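PDB 4P27: venom allergen-like (VAL) 4 protein from Schistosoma mansoni, which binds lipid as a probably secreted SCP/TAPS (CAP superfamily) protein of the parasite, although it lacks the prototypical CAP sequence motifs. Local coordinates for residues K17-V22 with T37-N42; P28-A33 with K96-E101; F66-G69 with S73-Q76; A79-P82 with G86-K89. All coordinates share one frame; numbering follows the deposited sequence.

Contact 1 (K17-V22 with T37-N42); sequences KVRKDV and TKLKWN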
loop_
_atom_site.group_PDB
_atom_site.type_symbol
_atom_site.label_atom_id
_atom_site.label_comp_id
_atom_site.label_asym_id
_atom_site.label_seq_id
_atom_site.Cartn_x
_atom_site.Cartn_y
_atom_site.Cartn_z
ATOM N N LYS A 17 10.177 -4.320 -0.593
ATOM C CA LYS A 17 11.342 -3.485 -0.719
ATOM C C LYS A 17 11.130 -2.090 -0.047
ATOM O O LYS A 17 12.036 -1.590 0.588
ATOM C CB LYS A 17 11.626 -3.177 -2.198
ATOM C CG LYS A 17 13.060 -2.670 -2.362
ATOM C CD LYS A 17 13.127 -1.497 -3.286
ATOM C CE LYS A 17 14.532 -0.898 -3.288
ATOM N NZ LYS A 17 14.381 0.529 -3.708
ATOM N N VAL A 18 9.985 -1.425 -0.313
ATOM C CA VAL A 18 9.650 -0.148 0.389
ATOM C C VAL A 18 9.779 -0.280 1.939
ATOM O O VAL A 18 10.378 0.527 2.618
ATOM C CB VAL A 18 8.242 0.288 0.022
ATOM C CG1 VAL A 18 7.697 1.446 0.891
ATOM C CG2 VAL A 18 8.277 0.709 -1.427
ATOM N N ARG A 19 9.270 -1.347 2.472
ATOM C CA ARG A 19 9.231 -1.536 3.905
ATOM C C ARG A 19 10.644 -1.826 4.428
ATOM O O ARG A 19 11.011 -1.368 5.511
ATOM C CB ARG A 19 8.289 -2.749 4.206
ATOM C CG ARG A 19 6.816 -2.247 4.115
ATOM C CD ARG A 19 5.822 -3.379 4.167
ATOM N NE ARG A 19 5.486 -3.830 5.537
ATOM C CZ ARG A 19 4.590 -3.240 6.325
ATOM N NH1 ARG A 19 4.308 -3.796 7.482
ATOM N NH2 ARG A 19 3.881 -2.163 5.911
ATOM N N LYS A 20 11.426 -2.615 3.659
ATOM C CA LYS A 20 12.837 -2.808 4.019
ATOM C C LYS A 20 13.605 -1.496 3.955
ATOM O O LYS A 20 14.330 -1.252 4.835
ATOM C CB LYS A 20 13.538 -3.830 3.089
ATOM C CG LYS A 20 14.918 -4.209 3.640
ATOM C CD LYS A 20 15.441 -5.521 3.070
ATOM C CE LYS A 20 16.947 -5.606 3.265
ATOM N NZ LYS A 20 17.434 -6.945 2.860
ATOM N N ASP A 21 13.473 -0.717 2.873
ATOM C CA ASP A 21 14.066 0.569 2.755
ATOM C C ASP A 21 13.741 1.542 3.902
ATOM O O ASP A 21 14.664 2.222 4.391
ATOM C CB ASP A 21 13.572 1.222 1.524
ATOM C CG ASP A 21 14.248 0.685 0.279
ATOM O OD1 ASP A 21 15.151 -0.116 0.430
ATOM O OD2 ASP A 21 13.865 1.082 -0.819
ATOM N N VAL A 22 12.443 1.675 4.275
ATOM C CA VAL A 22 12.080 2.628 5.351
ATOM C C VAL A 22 12.714 2.192 6.691
ATOM O O VAL A 22 13.135 3.070 7.458
ATOM C CB VAL A 22 10.533 2.906 5.445
ATOM C CG1 VAL A 22 9.772 1.787 6.125
ATOM C CG2 VAL A 22 10.264 4.237 6.147
ATOM N N THR A 37 5.655 -5.192 10.689
ATOM C CA THR A 37 5.337 -6.557 10.515
ATOM C C THR A 37 5.704 -6.984 9.065
ATOM O O THR A 37 5.508 -6.175 8.109
ATOM C CB THR A 37 3.828 -6.695 10.787
ATOM O OG1 THR A 37 3.614 -6.145 12.074
ATOM C CG2 THR A 37 3.367 -8.149 10.831
ATOM N N LYS A 38 6.188 -8.222 8.881
ATOM C CA LYS A 38 6.436 -8.819 7.541
ATOM C C LYS A 38 5.118 -9.041 6.844
ATOM O O LYS A 38 4.225 -9.660 7.433
ATOM C CB LYS A 38 7.088 -10.231 7.587
ATOM C CG LYS A 38 8.503 -10.311 8.116
ATOM C CD LYS A 38 9.489 -9.523 7.279
ATOM C CE LYS A 38 10.454 -8.814 8.206
ATOM N NZ LYS A 38 11.839 -9.091 7.728
ATOM N N LEU A 39 5.011 -8.604 5.584
ATOM C CA LEU A 39 3.760 -8.750 4.855
ATOM C C LEU A 39 3.630 -10.172 4.387
ATOM O O LEU A 39 4.555 -10.653 3.861
ATOM C CB LEU A 39 3.822 -7.877 3.595
ATOM C CG LEU A 39 3.682 -6.403 3.799
ATOM C CD1 LEU A 39 3.656 -5.676 2.425
ATOM C CD2 LEU A 39 2.422 -6.090 4.638
ATOM N N LYS A 40 2.468 -10.792 4.477
ATOM C CA LYS A 40 2.221 -12.062 3.815
ATOM C C LYS A 40 1.097 -11.901 2.812
ATOM O O LYS A 40 0.119 -11.233 3.084
ATOM C CB LYS A 40 1.763 -13.097 4.844
ATOM C CG LYS A 40 2.922 -13.524 5.721
ATOM C CD LYS A 40 2.457 -14.088 7.062
ATOM C CE LYS A 40 0.974 -14.443 7.084
ATOM N NZ LYS A 40 0.326 -13.450 7.985
ATOM N N TRP A 41 1.249 -12.510 1.653
ATOM C CA TRP A 41 0.238 -12.427 0.625
ATOM C C TRP A 41 -0.984 -13.155 1.061
ATOM O O TRP A 41 -0.859 -14.135 1.711
ATOM C CB TRP A 41 0.764 -13.119 -0.630
ATOM C CG TRP A 41 -0.151 -12.922 -1.791
ATOM C CD1 TRP A 41 -1.127 -13.777 -2.228
ATOM C CD2 TRP A 41 -0.198 -11.774 -2.643
ATOM N NE1 TRP A 41 -1.765 -13.235 -3.355
ATOM C CE2 TRP A 41 -1.194 -12.017 -3.630
ATOM C CE3 TRP A 41 0.540 -10.585 -2.705
ATOM C CZ2 TRP A 41 -1.506 -11.081 -4.650
ATOM C CZ3 TRP A 41 0.233 -9.640 -3.777
ATOM C CH2 TRP A 41 -0.757 -9.924 -4.707
ATOM N N ASN A 42 -2.175 -12.728 0.679
ATOM C CA ASN A 42 -3.382 -13.365 1.168
ATOM C C ASN A 42 -4.349 -13.475 0.026
ATOM O O ASN A 42 -4.633 -12.485 -0.680
ATOM C CB ASN A 42 -4.050 -12.573 2.242
ATOM C CG ASN A 42 -5.359 -13.210 2.691
ATOM O OD1 ASN A 42 -6.447 -12.993 2.159
ATOM N ND2 ASN A 42 -5.257 -13.961 3.757
#
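The guanidinium of R19 meets the backbone carbonyl of T37. R19 NH1 donates to T37 O at 2.7 Å, and the N-H...O angle of 175° makes the bond nearly straight. The oxygen lies close to the guanidinium plane. The donor sits in the carbonyl plane, on a lone pair. L39 covers one face of the same group. L39 CD2 stands over the centre of the R19 guanidinium, 3.8 Å above the plane, while L39 CD1 packs 3.6 Å from R19 CD. The two side chains cross at about a right angle.

The bend of the arginine at chi3 (84°) turns the guanidinium out of the line of its aliphatic part, onto L39 and the loop. Further out, NH2 of R19 is bonded to the carbonyls of M115 and W117. T37 OG1 bonds N118 O, next to the glycan-bearing side chain of N118. L39 O receives the hydroxyl of Y12 from the same helix 6-22.

The contact thus ties helix 6-22 of the CAP domain to the loop that leads into strand 40-41. The charge of R19 is buried and met by three main-chain carbonyls, with no carboxylate among them. Their partial negative charges probably stabilise the cation.

Contact 2 (P28-A33 with K96-E101); sequences PGQPPA and KNYNFE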
loop_
_atom_site.group_PDB
_atom_site.type_symbol
_atom_site.label_atom_id
_atom_site.label_comp_id
_atom_site.label_asym_id
_atom_site.label_seq_id
_atom_site.Cartn_x
_atom_site.Cartn_y
_atom_site.Cartn_z
ATOM N N PRO A 28 14.017 8.856 1.404
ATOM C CA PRO A 28 14.595 10.191 1.664
ATOM C C PRO A 28 13.696 11.037 2.578
ATOM O O PRO A 28 12.476 11.146 2.354
ATOM C CB PRO A 28 14.641 10.835 0.242
ATOM C CG PRO A 28 14.982 9.629 -0.640
ATOM C CD PRO A 28 14.084 8.514 -0.044
ATOM N N GLY A 29 14.323 11.641 3.581
ATOM C CA GLY A 29 13.671 12.660 4.428
ATOM C C GLY A 29 12.682 11.990 5.384
ATOM O O GLY A 29 11.899 12.655 6.010
ATOM N N GLN A 30 12.675 10.668 5.497
ATOM C CA GLN A 30 11.648 10.062 6.398
ATOM C C GLN A 30 12.407 9.393 7.510
ATOM O O GLN A 30 13.327 8.694 7.197
ATOM C CB GLN A 30 10.793 8.985 5.639
ATOM C CG GLN A 30 9.765 9.531 4.623
ATOM C CD GLN A 30 8.820 10.552 5.238
ATOM O OE1 GLN A 30 8.490 10.489 6.411
ATOM N NE2 GLN A 30 8.344 11.479 4.416
ATOM N N PRO A 31 11.980 9.517 8.795
ATOM C CA PRO A 31 12.709 8.784 9.845
ATOM C C PRO A 31 12.640 7.276 9.632
ATOM O O PRO A 31 11.660 6.794 9.097
ATOM C CB PRO A 31 11.991 9.195 11.136
ATOM C CG PRO A 31 10.560 9.443 10.713
ATOM C CD PRO A 31 10.727 10.112 9.326
ATOM N N PRO A 32 13.681 6.527 10.051
ATOM C CA PRO A 32 13.602 5.093 9.810
ATOM C C PRO A 32 12.643 4.444 10.783
ATOM O O PRO A 32 12.517 4.898 11.898
ATOM C CB PRO A 32 15.064 4.580 10.131
ATOM C CG PRO A 32 15.625 5.613 11.058
ATOM C CD PRO A 32 15.050 6.940 10.496
ATOM N N ALA A 33 12.075 3.318 10.401
ATOM C CA ALA A 33 11.144 2.646 11.231
ATOM C C ALA A 33 11.823 1.650 12.163
ATOM O O ALA A 33 12.765 0.906 11.737
ATOM C CB ALA A 33 10.191 1.904 10.331
ATOM N N LYS A 96 7.092 12.334 -0.363
ATOM C CA LYS A 96 7.467 13.750 -0.470
ATOM C C LYS A 96 6.458 14.678 0.186
ATOM O O LYS A 96 6.792 15.802 0.444
ATOM C CB LYS A 96 7.641 14.142 -1.908
ATOM C CG LYS A 96 8.840 13.433 -2.482
ATOM C CD LYS A 96 8.830 13.355 -3.991
ATOM C CE LYS A 96 10.277 13.097 -4.344
ATOM N NZ LYS A 96 10.440 12.440 -5.651
ATOM N N ASN A 97 5.238 14.209 0.448
ATOM C CA ASN A 97 4.198 15.057 0.933
ATOM C C ASN A 97 4.019 14.847 2.388
ATOM O O ASN A 97 3.169 15.501 2.986
ATOM C CB ASN A 97 2.870 14.736 0.252
ATOM C CG ASN A 97 2.941 14.812 -1.272
ATOM O OD1 ASN A 97 3.664 15.621 -1.832
ATOM N ND2 ASN A 97 2.181 13.966 -1.941
ATOM N N TYR A 98 4.739 13.892 2.976
ATOM C CA TYR A 98 4.363 13.456 4.349
ATOM C C TYR A 98 5.332 13.994 5.384
ATOM O O TYR A 98 6.483 13.909 5.182
ATOM C CB TYR A 98 4.270 11.929 4.445
ATOM C CG TYR A 98 3.860 11.481 5.803
ATOM C CD1 TYR A 98 2.601 11.877 6.363
ATOM C CD2 TYR A 98 4.692 10.703 6.573
ATOM C CE1 TYR A 98 2.207 11.469 7.590
ATOM C CE2 TYR A 98 4.293 10.272 7.843
ATOM C CZ TYR A 98 3.054 10.670 8.332
ATOM O OH TYR A 98 2.684 10.301 9.586
ATOM N N ASN A 99 4.847 14.624 6.455
ATOM C CA ASN A 99 5.652 14.979 7.594
ATOM C C ASN A 99 5.352 14.130 8.754
ATOM O O ASN A 99 4.353 14.326 9.440
ATOM C CB ASN A 99 5.432 16.466 8.008
ATOM C CG ASN A 99 6.290 16.923 9.229
ATOM O OD1 ASN A 99 6.734 16.155 10.056
ATOM N ND2 ASN A 99 6.378 18.200 9.394
ATOM N N PHE A 100 6.302 13.252 9.084
ATOM C CA PHE A 100 6.085 12.312 10.156
ATOM C C PHE A 100 5.949 13.022 11.525
ATOM O O PHE A 100 5.086 12.667 12.381
ATOM C CB PHE A 100 7.279 11.349 10.089
ATOM C CG PHE A 100 7.226 10.237 11.068
ATOM C CD1 PHE A 100 7.511 10.465 12.437
ATOM C CD2 PHE A 100 6.885 8.952 10.653
ATOM C CE1 PHE A 100 7.442 9.433 13.349
ATOM C CE2 PHE A 100 6.779 7.937 11.595
ATOM C CZ PHE A 100 7.103 8.166 12.917
ATOM N N GLU A 101 6.854 13.967 11.793
ATOM C CA GLU A 101 6.857 14.661 13.162
ATOM C C GLU A 101 5.490 15.269 13.499
ATOM O O GLU A 101 4.849 14.944 14.547
ATOM C CB GLU A 101 7.848 15.801 13.129
ATOM C CG GLU A 101 9.254 15.349 13.194
ATOM C CD GLU A 101 10.198 16.508 13.536
ATOM O OE1 GLU A 101 9.921 17.255 14.491
ATOM O OE2 GLU A 101 11.217 16.689 12.839
HETATM O O HOH W 1 8.905 12.883 7.897
#
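Q30 and P31 pack against Y98 and F100. They join the loop after helix 6-22 of the CAP domain to strand 98-99, one half of a small two-stranded antiparallel sheet with 104-105.

The polar part is carried by the side-chain amide of Q30. Q30 NE2 donates to Y98 O at 3.2 Å, with an N-H...O angle of 168°. The acceptor lies in the amide plane, but the donor stands above the carbonyl plane, 36° out of it. Q30 NE2 also makes a weak bond to Y95 O. On the other branch of the amide, a water donates to Q30 OE1 at 2.8 Å and accepts from F100 N at 2.9 Å. Both ends of the amide therefore reach the main chain of 96-101, one directly and one through water. This should fix the rotation of the amide. The bend of the glutamine at chi2 brings the amide back to the strand.

The rings add a second kind of contact. Q30 OE1 lies near the plane of the Y98 ring, at its edge by CD2. Y98 OH is turned elsewhere, to N103 OD1. F100 offers a face to P31 in a CH-pi contact. F100 also meets the ring of Y150, whose hydroxyl bonds P31 O, and R148 takes the carbonyls of F100 and E101. Y150 thus bridges the two segments, while R148 holds 96-101.

P31 CG stands 3.6 Å from the centroid of the F100 ring, 20° off the ring normal, and the nearest ring atom to P31 CG is F100 CG, at 3.4 Å.

Contact 3 (F66-G69 with S73-Q76); sequences FIIG and SIGQ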
loop_
_atom_site.group_PDB
_atom_site.type_symbol
_atom_site.label_atom_id
_atom_site.label_comp_id
_atom_site.label_asym_id
_atom_site.label_seq_id
_atom_site.Cartn_x
_atom_site.Cartn_y
_atom_site.Cartn_z
ATOM N N PHE A 66 -14.875 -3.451 0.974
ATOM C CA PHE A 66 -14.133 -3.533 2.249
ATOM C C PHE A 66 -14.568 -4.639 3.210
ATOM O O PHE A 66 -14.026 -4.773 4.339
ATOM C CB PHE A 66 -14.170 -2.163 2.953
ATOM C CG PHE A 66 -13.490 -1.092 2.176
ATOM C CD1 PHE A 66 -14.174 -0.421 1.144
ATOM C CD2 PHE A 66 -12.138 -0.771 2.432
ATOM C CE1 PHE A 66 -13.525 0.568 0.390
ATOM C CE2 PHE A 66 -11.503 0.243 1.706
ATOM C CZ PHE A 66 -12.195 0.897 0.669
ATOM N N ILE A 67 -15.476 -5.493 2.765
ATOM C CA ILE A 67 -15.891 -6.591 3.639
ATOM C C ILE A 67 -15.284 -7.852 3.079
ATOM O O ILE A 67 -15.683 -8.261 2.013
ATOM C CB ILE A 67 -17.453 -6.705 3.717
ATOM C CG1 ILE A 67 -18.013 -5.329 4.160
ATOM C CG2 ILE A 67 -17.772 -7.846 4.700
ATOM C CD1 ILE A 67 -19.548 -5.065 4.037
ATOM N N ILE A 68 -14.282 -8.436 3.737
ATOM C CA ILE A 68 -13.537 -9.509 3.128
ATOM C C ILE A 68 -13.331 -10.509 4.255
ATOM O O ILE A 68 -12.745 -10.150 5.335
ATOM C CB ILE A 68 -12.133 -9.022 2.510
ATOM C CG1 ILE A 68 -12.361 -7.897 1.449
ATOM C CG2 ILE A 68 -11.398 -10.214 1.835
ATOM C CD1 ILE A 68 -11.059 -7.268 0.908
ATOM N N GLY A 69 -13.806 -11.742 4.023
ATOM C CA GLY A 69 -13.703 -12.829 5.038
ATOM C C GLY A 69 -13.984 -12.314 6.385
ATOM O O GLY A 69 -14.952 -11.561 6.522
ATOM N N SER A 73 -10.560 -5.071 9.718
ATOM C CA SER A 73 -10.357 -3.802 9.059
ATOM C C SER A 73 -9.557 -4.037 7.796
ATOM O O SER A 73 -8.656 -4.870 7.790
ATOM C CB SER A 73 -9.755 -2.776 10.041
ATOM O OG SER A 73 -8.391 -2.683 9.922
ATOM N N ILE A 74 -9.914 -3.333 6.723
ATOM C CA ILE A 74 -9.271 -3.524 5.431
ATOM C C ILE A 74 -8.825 -2.111 5.012
ATOM O O ILE A 74 -9.626 -1.187 5.069
ATOM C CB ILE A 74 -10.289 -4.090 4.386
ATOM C CG1 ILE A 74 -10.628 -5.577 4.690
ATOM C CG2 ILE A 74 -9.746 -3.928 2.940
ATOM C CD1 ILE A 74 -9.428 -6.545 4.504
ATOM N N GLY A 75 -7.571 -1.940 4.583
ATOM C CA GLY A 75 -7.207 -0.708 3.909
ATOM C C GLY A 75 -7.115 -1.000 2.415
ATOM O O GLY A 75 -7.029 -2.136 2.020
ATOM N N GLN A 76 -6.998 0.040 1.592
ATOM C CA GLN A 76 -6.990 -0.150 0.135
ATOM C C GLN A 76 -6.187 0.975 -0.512
ATOM O O GLN A 76 -6.288 2.129 -0.109
ATOM C CB GLN A 76 -8.410 -0.204 -0.387
ATOM C CG GLN A 76 -8.507 -0.621 -1.855
ATOM C CD GLN A 76 -9.970 -0.859 -2.239
ATOM O OE1 GLN A 76 -10.642 0.099 -2.542
ATOM N NE2 GLN A 76 -10.480 -2.077 -2.065
#
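I74 packs beside F66 and I68, and this apolar group is the tight, inner part of the contact. I74 CG1 lies 3.5 Å from F66 O. I74 CG2 reaches F66 CD2 at 4.0 Å. I74 CD1, at the end of the CG1 branch, meets I68 CD1, also at 4.0 Å, and the two isoleucine side chains cross at about a right angle. CG1 and CG2 of I74 each touch both F66 and I68. CG1 lies beside the backbone N (chi1 -72°), and CG2 is anti to that N. I74 O comes to the edge of the F66 ring, in its plane, 3.7 Å from F66 CD2.

I68 is the buried residue of the group. It also packs on L44, L45 and K48 of helix 43-54, and both isoleucines touch N139 of strand 133-141. The contact belongs to the turn that leads the chain into strand 75-81, an outer strand of the mixed sheet in the CAP domain. It brings the loop after helix 43-54 back against the start of that strand, with G75 paired to Y140 through the backbone.

The looser side is the meeting of F66 with Q76. Both residues are partly exposed, and a few ring atoms face a polar side chain. No hydrogen bond joins the two segments here or elsewhere. Q76 CB sits 3.8 Å from F66 CE2, and Q76 OE1 is 3.7 Å from F66 CZ. The amide plane is tilted 34° from the ring plane. The polar atoms of this amide have other partners: Q76 NE2 bonds N139 OD1, and Q76 OE1 accepts from Q52 NE2.

Contact 4 (A79-P82 with G86-K89); sequences ADYP and GAMK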
loop_
_atom_site.group_PDB
_atom_site.type_symbol
_atom_site.label_atom_id
_atom_site.label_comp_id
_atom_site.label_asym_id
_atom_site.label_seq_id
_atom_site.Cartn_x
_atom_site.Cartn_y
_atom_site.Cartn_z
ATOM N N ALA A 79 -4.904 2.559 -8.077
ATOM C CA ALA A 79 -4.067 3.299 -9.044
ATOM C C ALA A 79 -4.718 3.165 -10.435
ATOM O O ALA A 79 -5.360 2.149 -10.737
ATOM C CB ALA A 79 -2.632 2.834 -9.050
ATOM N N ASP A 80 -4.660 4.245 -11.219
ATOM C CA ASP A 80 -5.281 4.196 -12.543
ATOM C C ASP A 80 -4.087 4.573 -13.393
ATOM O O ASP A 80 -3.684 5.700 -13.344
ATOM C CB ASP A 80 -6.416 5.229 -12.680
ATOM C CG ASP A 80 -6.950 5.343 -14.176
ATOM O OD1 ASP A 80 -6.569 4.491 -15.047
ATOM O OD2 ASP A 80 -7.809 6.232 -14.437
ATOM N N TYR A 81 -3.420 3.588 -14.027
ATOM C CA TYR A 81 -2.066 3.857 -14.523
ATOM C C TYR A 81 -1.672 2.939 -15.668
ATOM O O TYR A 81 -2.106 1.744 -15.721
ATOM C CB TYR A 81 -1.022 3.601 -13.442
ATOM C CG TYR A 81 -0.305 4.797 -13.039
ATOM C CD1 TYR A 81 -0.910 5.665 -12.122
ATOM C CD2 TYR A 81 0.968 5.075 -13.519
ATOM C CE1 TYR A 81 -0.284 6.773 -11.671
ATOM C CE2 TYR A 81 1.607 6.236 -13.098
ATOM C CZ TYR A 81 0.948 7.061 -12.169
ATOM O OH TYR A 81 1.453 8.213 -11.663
ATOM N N PRO A 82 -0.805 3.465 -16.556
ATOM C CA PRO A 82 -0.562 2.680 -17.792
ATOM C C PRO A 82 0.304 1.430 -17.458
ATOM O O PRO A 82 0.149 0.390 -18.081
ATOM C CB PRO A 82 0.125 3.693 -18.738
ATOM C CG PRO A 82 0.758 4.702 -17.823
ATOM C CD PRO A 82 -0.137 4.787 -16.586
ATOM N N GLY A 86 4.715 2.021 -12.676
ATOM C CA GLY A 86 4.459 3.421 -12.540
ATOM C C GLY A 86 3.520 3.647 -11.351
ATOM O O GLY A 86 3.714 4.579 -10.583
ATOM N N ALA A 87 2.463 2.831 -11.278
ATOM C CA ALA A 87 1.518 2.898 -10.170
ATOM C C ALA A 87 2.284 2.800 -8.805
ATOM O O ALA A 87 2.107 3.674 -7.931
ATOM C CB ALA A 87 0.509 1.799 -10.311
ATOM N N MET A 88 3.202 1.828 -8.671
ATOM C CA MET A 88 3.867 1.536 -7.381
ATOM C C MET A 88 4.673 2.747 -6.994
ATOM O O MET A 88 4.674 3.172 -5.830
ATOM C CB MET A 88 4.799 0.313 -7.427
ATOM C CG MET A 88 4.154 -1.065 -7.616
ATOM S SD MET A 88 2.796 -1.269 -6.413
ATOM C CE MET A 88 1.267 -0.837 -7.255
ATOM N N LYS A 89 5.330 3.335 -7.992
ATOM C CA LYS A 89 6.221 4.442 -7.781
ATOM C C LYS A 89 5.426 5.713 -7.446
ATOM O O LYS A 89 5.838 6.520 -6.617
ATOM C CB LYS A 89 7.005 4.697 -9.063
ATOM C CG LYS A 89 8.309 5.402 -8.772
ATOM C CD LYS A 89 8.750 6.383 -9.863
ATOM C CE LYS A 89 10.208 6.767 -9.577
ATOM N NZ LYS A 89 10.974 7.267 -10.750
#
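A strand-to-helix connection brings A79 and Y81, at the end of strand 75-81, against G86 and A87 in the first turns of helix 84-93. The methyl groups of A79 and A87 meet CB to CB at 3.5 Å. The CB of A87 also lies 3.9 Å from Y81 CB, which places this methyl between two residues of the strand. A79 and Y81 are two apart, and both direct their CB toward the helix.

The Y81 ring lies against the helix backbone. CA of A87 makes a CH-pi contact over the face of the Y81 ring, 4.1 Å from the centroid and 17° off the normal. A87 N is above the same ring, 3.5 Å from Y81 CD2. The carbonyl carbon C of G86 comes within 3.6 Å of Y81 CD2 by an oblique approach. Chi1 of Y81 is -116°, away from the usual staggered positions, with the ring set against the peptide between G86 and A87.

In the CAP domain this is where the chain leaves an outer strand of the mixed sheet and enters a helix that packs on it. A79 and Y81 pair through the backbone with I136 and Y134 of strand 133-141, and A87 touches I136 as well.

G86 has no side chain, and the Y81 ring lies close to its main chain. The amide of G86 is bonded to T83 OG1 in the short link between the segments. One residue beyond A87, M88 packs on I11, F14 and H15 of helix 6-22.

How the contacts relate
From the N terminus, contact 1 closes a 14-residue loop between helix 6-22 and the approach to strand 40-41. Contact 2 opens inside that loop at 28-33 and closes much later at 96-101, so the two cross. It ties the loop after helix 6-22 to strand 98-99, just beyond helix 84-93. They touch where V22 O meets A33 N, a probable hydrogen bond. Contacts 3 and 4 follow in series, both within the long span bridged by contact 2. Each closes a short turn, at the start and at the end of strand 75-81. Contact 1 reaches the other outer strand of the same sheet, 40-41. Contacts 2 and 3 lie on opposite sides of the chain's centre.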